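Local coordinates for intron-associated endonuclease 1 (Enterobacteria phage T4, PDB 1MK0), which cuts DNA as a phage homing endonuclease of the GIY-YIG family, this fragment being its catalytic domain, at residues Gln7-Thr11 and Leu12-Val16; Ser41-Lys44 and Leu45-Phe49; Asn76-Ile79 and Lys80-Asn83. The protein carries 1 engineered substitution. All coordinates share one frame; numbering follows the deposited sequence.

In the fold
The three contacts follow one another along a single GIY-YIG catalytic domain. Contact 1 is the turn joining strands 4-10 and 16-21 of the three-stranded antiparallel sheet, in which strand 4-10 lies between 16-21 and 56-63. Contact 2 is the first turns of helix 43-52, and contact 3 the last turns of helix 68-81. The centres of contacts 1 and 2 are about 12 Å apart, and N10 touches S48. Contacts 1 and 3 have centres about 14 Å apart and meet where L82 packs on Q7 and V16. Contacts 2 and 3, whose centres are about 18 Å apart, do not touch; the hairpin thus meets both helix ends, which do not meet each other.

Contact 1. Residues Gln7-Thr11 and Leu12-Val16; sequences QIKNT and LNNKV
Q7 lays its side-chain amide against V16 across the loop of the beta hairpin of strands 4-10 and 16-21, NE2 lying 3.7 Å from V16 CG1. The carbonyl oxygen of I8 receives a CA-H...O contact from V16, while its side chain leads away toward F56. K9 and V16 form an antiparallel non-hydrogen-bonded pair with side chains on the same face of the sheet; K9 CB sits 3.6 Å from V16 CG1, and the aliphatic chain continues along that methyl through CG and CD.

N10 does most of the polar work. Its backbone N donates a nearly straight bond to K15 O (2.9 Å, 170°), and its O accepts from N14 N at 2.8 Å and weakly from N13 N. With CG anti to N (chi1 -175°), OD1 reaches forward to take L12 N at 2.7 Å in the carbonyl plane, an Asx turn, and ND2 turns to Y89 OH. N13 stands across this amide at about a right angle, the two amide planes 46° apart, and its own OD1 accepts from K15 N at 2.9 Å, closing a second Asx turn. T11 bonds through OG1 to V55 O, and a water bridges its carbonyl to N14 OD1.

Two carboxamides and the backbone bonds thus brace the turn from within, while V55, Y89 and N87, the last bonded to K15 NZ, tie it to its surroundings.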
loop_
_atom_site.group_PDB
_atom_site.type_symbol
_atom_site.label_atom_id
_atom_site.label_comp_id
_atom_site.label_asym_id
_atom_site.label_seq_id
_atom_site.Cartn_x
_atom_site.Cartn_y
_atom_site.Cartn_z
ATOM N N GLN A 7 -0.728 0.007 -5.393
ATOM C CA GLN A 7 0.031 -1.126 -4.893
ATOM C C GLN A 7 1.488 -0.692 -4.781
ATOM O O GLN A 7 1.962 0.140 -5.560
ATOM C CB GLN A 7 -0.070 -2.336 -5.835
ATOM C CG GLN A 7 0.567 -2.131 -7.207
ATOM C CD GLN A 7 0.588 -3.398 -8.052
ATOM O OE1 GLN A 7 0.975 -3.368 -9.222
ATOM N NE2 GLN A 7 0.179 -4.513 -7.465
ATOM N N ILE A 8 2.175 -1.223 -3.775
ATOM C CA ILE A 8 3.595 -0.963 -3.571
ATOM C C ILE A 8 4.167 -2.365 -3.694
ATOM O O ILE A 8 3.899 -3.224 -2.856
ATOM C CB ILE A 8 3.890 -0.389 -2.168
ATOM C CG1 ILE A 8 3.226 0.985 -2.026
ATOM C CG2 ILE A 8 5.404 -0.272 -1.961
ATOM C CD1 ILE A 8 3.441 1.647 -0.678
ATOM N N LYS A 9 4.932 -2.606 -4.754
ATOM C CA LYS A 9 5.478 -3.935 -5.004
ATOM C C LYS A 9 6.983 -4.075 -4.811
ATOM O O LYS A 9 7.769 -3.267 -5.305
ATOM C CB LYS A 9 5.098 -4.372 -6.426
ATOM C CG LYS A 9 5.603 -5.753 -6.820
ATOM C CD LYS A 9 4.979 -6.228 -8.134
ATOM C CE LYS A 9 5.315 -5.304 -9.293
ATOM N NZ LYS A 9 4.766 -5.803 -10.589
ATOM N N ASN A 10 7.371 -5.112 -4.080
ATOM C CA ASN A 10 8.777 -5.392 -3.832
ATOM C C ASN A 10 9.310 -6.002 -5.131
ATOM O O ASN A 10 8.825 -7.043 -5.572
ATOM C CB ASN A 10 8.904 -6.389 -2.682
ATOM C CG ASN A 10 10.342 -6.636 -2.278
ATOM O OD1 ASN A 10 11.217 -6.796 -3.126
ATOM N ND2 ASN A 10 10.591 -6.678 -0.976
ATOM N N THR A 11 10.295 -5.354 -5.744
ATOM C CA THR A 11 10.847 -5.846 -7.006
ATOM C C THR A 11 11.703 -7.102 -6.868
ATOM O O THR A 11 12.094 -7.703 -7.873
ATOM C CB THR A 11 11.678 -4.755 -7.719
ATOM O OG1 THR A 11 12.793 -4.381 -6.901
ATOM C CG2 THR A 11 10.820 -3.529 -7.986
ATOM N N LEU A 12 11.982 -7.506 -5.634
ATOM C CA LEU A 12 12.797 -8.691 -5.391
ATOM C C LEU A 12 11.976 -9.975 -5.301
ATOM O O LEU A 12 12.464 -11.052 -5.650
ATOM C CB LEU A 12 13.605 -8.521 -4.099
ATOM C CG LEU A 12 14.523 -7.301 -3.984
ATOM C CD1 LEU A 12 15.258 -7.346 -2.652
ATOM C CD2 LEU A 12 15.516 -7.281 -5.139
ATOM N N ASN A 13 10.731 -9.868 -4.842
ATOM C CA ASN A 13 9.876 -11.045 -4.688
ATOM C C ASN A 13 8.441 -10.874 -5.190
ATOM O O ASN A 13 7.625 -11.782 -5.059
ATOM C CB ASN A 13 9.838 -11.458 -3.219
ATOM C CG ASN A 13 9.450 -10.314 -2.311
ATOM O OD1 ASN A 13 8.576 -9.516 -2.647
ATOM N ND2 ASN A 13 10.093 -10.229 -1.155
ATOM N N ASN A 14 8.137 -9.710 -5.749
ATOM C CA ASN A 14 6.808 -9.421 -6.281
ATOM C C ASN A 14 5.671 -9.340 -5.261
ATOM O O ASN A 14 4.500 -9.303 -5.645
ATOM C CB ASN A 14 6.444 -10.441 -7.364
ATOM C CG ASN A 14 7.372 -10.372 -8.554
ATOM O OD1 ASN A 14 7.555 -9.311 -9.150
ATOM N ND2 ASN A 14 7.967 -11.504 -8.909
ATOM N N LYS A 15 6.001 -9.319 -3.972
ATOM C CA LYS A 15 4.970 -9.201 -2.943
ATOM C C LYS A 15 4.481 -7.755 -2.965
ATOM O O LYS A 15 5.256 -6.842 -3.241
ATOM C CB LYS A 15 5.535 -9.538 -1.561
ATOM C CG LYS A 15 5.850 -11.011 -1.361
ATOM C CD LYS A 15 6.414 -11.259 0.028
ATOM C CE LYS A 15 6.747 -12.729 0.239
ATOM N NZ LYS A 15 5.541 -13.595 0.134
ATOM N N VAL A 16 3.203 -7.539 -2.676
ATOM C CA VAL A 16 2.670 -6.182 -2.703
ATOM C C VAL A 16 1.918 -5.733 -1.459
ATOM O O VAL A 16 1.479 -6.536 -0.637
ATOM C CB VAL A 16 1.705 -5.967 -3.899
ATOM C CG1 VAL A 16 2.356 -6.416 -5.196
ATOM C CG2 VAL A 16 0.401 -6.712 -3.653
HETATM O O HOH W 1 10.108 -7.655 -9.983
#

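Contact 2. Residues Ser41-Lys44 and Leu45-Phe49; sequences SSIK and LQRSF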
loop_
_atom_site.group_PDB
_atom_site.type_symbol
_atom_site.label_atom_id
_atom_site.label_comp_id
_atom_site.label_asym_id
_atom_site.label_seq_id
_atom_site.Cartn_x
_atom_site.Cartn_y
_atom_site.Cartn_z
ATOM N N SER A 41 3.036 1.408 9.839
ATOM C CA SER A 41 1.896 0.646 10.345
ATOM C C SER A 41 1.956 -0.853 10.071
ATOM O O SER A 41 1.343 -1.643 10.791
ATOM C CB SER A 41 0.591 1.215 9.771
ATOM O OG SER A 41 0.589 1.188 8.352
ATOM N N SER A 42 2.679 -1.253 9.032
ATOM C CA SER A 42 2.787 -2.668 8.710
ATOM C C SER A 42 4.141 -3.230 9.097
ATOM O O SER A 42 5.156 -2.877 8.499
ATOM C CB SER A 42 2.571 -2.902 7.217
ATOM O OG SER A 42 2.973 -4.217 6.871
ATOM N N ILE A 43 4.154 -4.116 10.087
ATOM C CA ILE A 43 5.401 -4.723 10.528
ATOM C C ILE A 43 6.040 -5.516 9.388
ATOM O O ILE A 43 7.262 -5.636 9.311
ATOM C CB ILE A 43 5.167 -5.663 11.739
ATOM C CG1 ILE A 43 6.503 -6.232 12.224
ATOM C CG2 ILE A 43 4.224 -6.792 11.348
ATOM C CD1 ILE A 43 6.389 -7.073 13.492
ATOM N N LYS A 44 5.212 -6.045 8.492
ATOM C CA LYS A 44 5.720 -6.831 7.378
ATOM C C LYS A 44 6.461 -5.956 6.379
ATOM O O LYS A 44 7.539 -6.322 5.908
ATOM C CB LYS A 44 4.574 -7.584 6.700
ATOM C CG LYS A 44 3.832 -8.501 7.664
ATOM C CD LYS A 44 2.911 -9.475 6.948
ATOM C CE LYS A 44 1.792 -8.770 6.218
ATOM N NZ LYS A 44 0.840 -9.755 5.625
ATOM N N LEU A 45 5.892 -4.798 6.061
ATOM C CA LEU A 45 6.550 -3.898 5.125
ATOM C C LEU A 45 7.795 -3.332 5.803
ATOM O O LEU A 45 8.848 -3.193 5.175
ATOM C CB LEU A 45 5.609 -2.765 4.709
ATOM C CG LEU A 45 6.139 -1.878 3.576
ATOM C CD1 LEU A 45 6.359 -2.709 2.313
ATOM C CD2 LEU A 45 5.152 -0.761 3.314
ATOM N N GLN A 46 7.673 -3.024 7.090
ATOM C CA GLN A 46 8.797 -2.487 7.850
ATOM C C GLN A 46 9.962 -3.472 7.868
ATOM O O GLN A 46 11.116 -3.079 7.700
ATOM C CB GLN A 46 8.378 -2.169 9.289
ATOM C CG GLN A 46 9.460 -1.438 10.080
ATOM C CD GLN A 46 9.689 -0.016 9.586
ATOM O OE1 GLN A 46 8.842 0.860 9.770
ATOM N NE2 GLN A 46 10.833 0.217 8.948
ATOM N N ARG A 47 9.663 -4.751 8.075
ATOM C CA ARG A 47 10.699 -5.775 8.104
ATOM C C ARG A 47 11.415 -5.883 6.769
ATOM O O ARG A 47 12.644 -5.973 6.713
ATOM C CB ARG A 47 10.097 -7.134 8.468
ATOM C CG ARG A 47 9.785 -7.288 9.940
ATOM C CD ARG A 47 9.099 -8.611 10.197
ATOM N NE ARG A 47 8.976 -8.900 11.619
ATOM C CZ ARG A 47 8.303 -9.935 12.107
ATOM N NH1 ARG A 47 7.693 -10.773 11.282
ATOM N NH2 ARG A 47 8.248 -10.137 13.418
ATOM N N SER A 48 10.642 -5.875 5.689
ATOM C CA SER A 48 11.218 -5.979 4.358
ATOM C C SER A 48 12.095 -4.766 4.079
ATOM O O SER A 48 13.204 -4.895 3.557
ATOM C CB SER A 48 10.109 -6.065 3.309
ATOM O OG SER A 48 10.661 -6.207 2.011
ATOM N N PHE A 49 11.590 -3.590 4.435
ATOM C CA PHE A 49 12.327 -2.351 4.225
ATOM C C PHE A 49 13.597 -2.321 5.068
ATOM O O PHE A 49 14.621 -1.798 4.633
ATOM C CB PHE A 49 11.443 -1.148 4.564
ATOM C CG PHE A 49 12.104 0.176 4.322
ATOM C CD1 PHE A 49 12.851 0.794 5.323
ATOM C CD2 PHE A 49 11.993 0.803 3.085
ATOM C CE1 PHE A 49 13.478 2.017 5.094
ATOM C CE2 PHE A 49 12.618 2.029 2.849
ATOM C CZ PHE A 49 13.361 2.634 3.857
#
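Backbone N-H groups of Q46, R47 and S48 donate to the carbonyls of S42, I43 and K44, four residues back, in the first turns of helix 43-52. S42 is the N-cap of this helix. Its OG, anti to the backbone N (chi1 167°), swings over the helix start and accepts from L45 N at 3.1 Å, with an N-H...O angle of 166°. The same residue therefore serves the helix end twice, since its O takes Q46 N at 2.9 Å. S42 OG is also hydrogen-bonded to Y89 O, so the cap is tied to the loop that carries Y89.

On the outer side, I43 and R47 run side by side and point the same way. The CD1 methyl of I43 lies over one face of the guanidinium, 3.3 Å above its plane and displaced toward the rim, and I43 CG1 meets R47 NE. I43 CG1 is anti to N (chi1 -177°) and the R47 chain stays extended from CG to NE, which brings the isoleucine tip over the guanidinium face. The contact is dispersive, a methyl resting on a flat cation.

The inward side is taken by L45, whose CB rests against S42 OG before its end turns to L35, F56 and Y89. Q46 likewise leads away, its carboxamide bonding to L35 O, N50 OD1 and H40 N. K44 sends NZ to the carbonyls of N90 and G88. At the base of the outer pair, R47 CG passes 3.1 Å from I43 O.

Contact 3. Residues Asn76-Ile79 and Lys80-Asn83; sequences NFWI and KELN
W78 and L82 meet one turn apart at the end of helix 68-81: L82 CG lies at the edge of the indole, near its plane and 4.0 Å from CE3. E81 lies alongside F77, its CB over one face of the phenyl ring and OE2 3.9 Å from CZ. The carboxylate and phenyl planes are only 14° apart. A bend at chi2 (70°) turns the E81 chain to run alongside the ring, while its CG also approaches W78 CZ3. F77 in turn stands on W78, CE2 3.7 Å above the centre of the indole face.

Behind these side chains, helical bonds run from K80, E81 and L82 N to the carbonyls of N76, F77 and W78. A water donates to F77 O at 2.7 Å and weakly to E81 OE2. Farther out, W78 NE1 bonds to E62 OE2, R74 makes a cation-pi contact with F77, and L82 packs on V16, V18 and L61. N83, with positive phi, ends the helix in a Schellman motif.

The indole is thus fixed both by its hydrogen bond to E62 and by F77 over its face, while the phenyl ring itself engages a cation, R74, and the aliphatic part of E81.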
loop_
_atom_site.group_PDB
_atom_site.type_symbol
_atom_site.label_atom_id
_atom_site.label_comp_id
_atom_site.label_asym_id
_atom_site.label_seq_id
_atom_site.Cartn_x
_atom_site.Cartn_y
_atom_site.Cartn_z
ATOM N N ASN A 76 -10.468 -3.455 -0.515
ATOM C CA ASN A 76 -10.586 -4.848 -0.095
ATOM C C ASN A 76 -10.633 -5.788 -1.283
ATOM O O ASN A 76 -10.152 -6.917 -1.205
ATOM C CB ASN A 76 -11.811 -5.056 0.791
ATOM C CG ASN A 76 -11.566 -4.624 2.219
ATOM O OD1 ASN A 76 -10.460 -4.779 2.739
ATOM N ND2 ASN A 76 -12.595 -4.100 2.868
ATOM N N PHE A 77 -11.211 -5.330 -2.388
ATOM C CA PHE A 77 -11.259 -6.158 -3.583
ATOM C C PHE A 77 -9.834 -6.488 -4.010
ATOM O O PHE A 77 -9.501 -7.647 -4.248
ATOM C CB PHE A 77 -11.947 -5.429 -4.739
ATOM C CG PHE A 77 -11.795 -6.133 -6.057
ATOM C CD1 PHE A 77 -12.547 -7.265 -6.346
ATOM C CD2 PHE A 77 -10.846 -5.705 -6.981
ATOM C CE1 PHE A 77 -12.355 -7.964 -7.533
ATOM C CE2 PHE A 77 -10.645 -6.394 -8.169
ATOM C CZ PHE A 77 -11.401 -7.530 -8.446
ATOM N N TRP A 78 -8.995 -5.460 -4.112
ATOM C CA TRP A 78 -7.614 -5.658 -4.530
ATOM C C TRP A 78 -6.759 -6.421 -3.531
ATOM O O TRP A 78 -5.870 -7.170 -3.932
ATOM C CB TRP A 78 -6.972 -4.314 -4.879
ATOM C CG TRP A 78 -7.476 -3.800 -6.194
ATOM C CD1 TRP A 78 -8.252 -2.697 -6.411
ATOM C CD2 TRP A 78 -7.293 -4.420 -7.470
ATOM N NE1 TRP A 78 -8.565 -2.593 -7.748
ATOM C CE2 TRP A 78 -7.989 -3.640 -8.419
ATOM C CE3 TRP A 78 -6.606 -5.563 -7.903
ATOM C CZ2 TRP A 78 -8.021 -3.968 -9.778
ATOM C CZ3 TRP A 78 -6.639 -5.889 -9.253
ATOM C CH2 TRP A 78 -7.343 -5.094 -10.175
ATOM N N ILE A 79 -7.018 -6.240 -2.240
ATOM C CA ILE A 79 -6.260 -6.962 -1.220
ATOM C C ILE A 79 -6.503 -8.457 -1.400
ATOM O O ILE A 79 -5.580 -9.263 -1.319
ATOM C CB ILE A 79 -6.692 -6.550 0.204
ATOM C CG1 ILE A 79 -6.163 -5.152 0.523
ATOM C CG2 ILE A 79 -6.171 -7.556 1.228
ATOM C CD1 ILE A 79 -6.675 -4.596 1.836
ATOM N N LYS A 80 -7.754 -8.822 -1.660
ATOM C CA LYS A 80 -8.105 -10.220 -1.852
ATOM C C LYS A 80 -7.641 -10.710 -3.223
ATOM O O LYS A 80 -7.090 -11.803 -3.350
ATOM C CB LYS A 80 -9.619 -10.397 -1.717
ATOM C CG LYS A 80 -10.085 -11.843 -1.759
ATOM C CD LYS A 80 -11.565 -11.944 -1.435
ATOM C CE LYS A 80 -12.021 -13.391 -1.380
ATOM N NZ LYS A 80 -13.453 -13.491 -0.981
ATOM N N GLU A 81 -7.859 -9.891 -4.245
ATOM C CA GLU A 81 -7.477 -10.246 -5.606
ATOM C C GLU A 81 -5.985 -10.535 -5.716
ATOM O O GLU A 81 -5.572 -11.488 -6.385
ATOM C CB GLU A 81 -7.851 -9.110 -6.562
ATOM C CG GLU A 81 -7.624 -9.420 -8.032
ATOM C CD GLU A 81 -8.603 -10.444 -8.583
ATOM O OE1 GLU A 81 -8.459 -10.821 -9.764
ATOM O OE2 GLU A 81 -9.517 -10.872 -7.842
ATOM N N LEU A 82 -5.178 -9.714 -5.048
ATOM C CA LEU A 82 -3.732 -9.865 -5.082
ATOM C C LEU A 82 -3.192 -10.663 -3.900
ATOM O O LEU A 82 -1.977 -10.797 -3.738
ATOM C CB LEU A 82 -3.067 -8.485 -5.140
ATOM C CG LEU A 82 -3.544 -7.589 -6.290
ATOM C CD1 LEU A 82 -2.758 -6.285 -6.281
ATOM C CD2 LEU A 82 -3.360 -8.307 -7.620
ATOM N N ASN A 83 -4.100 -11.190 -3.081
ATOM C CA ASN A 83 -3.728 -12.003 -1.920
ATOM C C ASN A 83 -2.621 -11.307 -1.129
ATOM O O ASN A 83 -1.650 -11.938 -0.708
ATOM C CB ASN A 83 -3.252 -13.375 -2.417
ATOM C CG ASN A 83 -3.108 -14.385 -1.302
ATOM O OD1 ASN A 83 -3.989 -14.517 -0.453
ATOM N ND2 ASN A 83 -2.000 -15.121 -1.308
HETATM O O HOH W 2 -11.058 -9.810 -4.899
#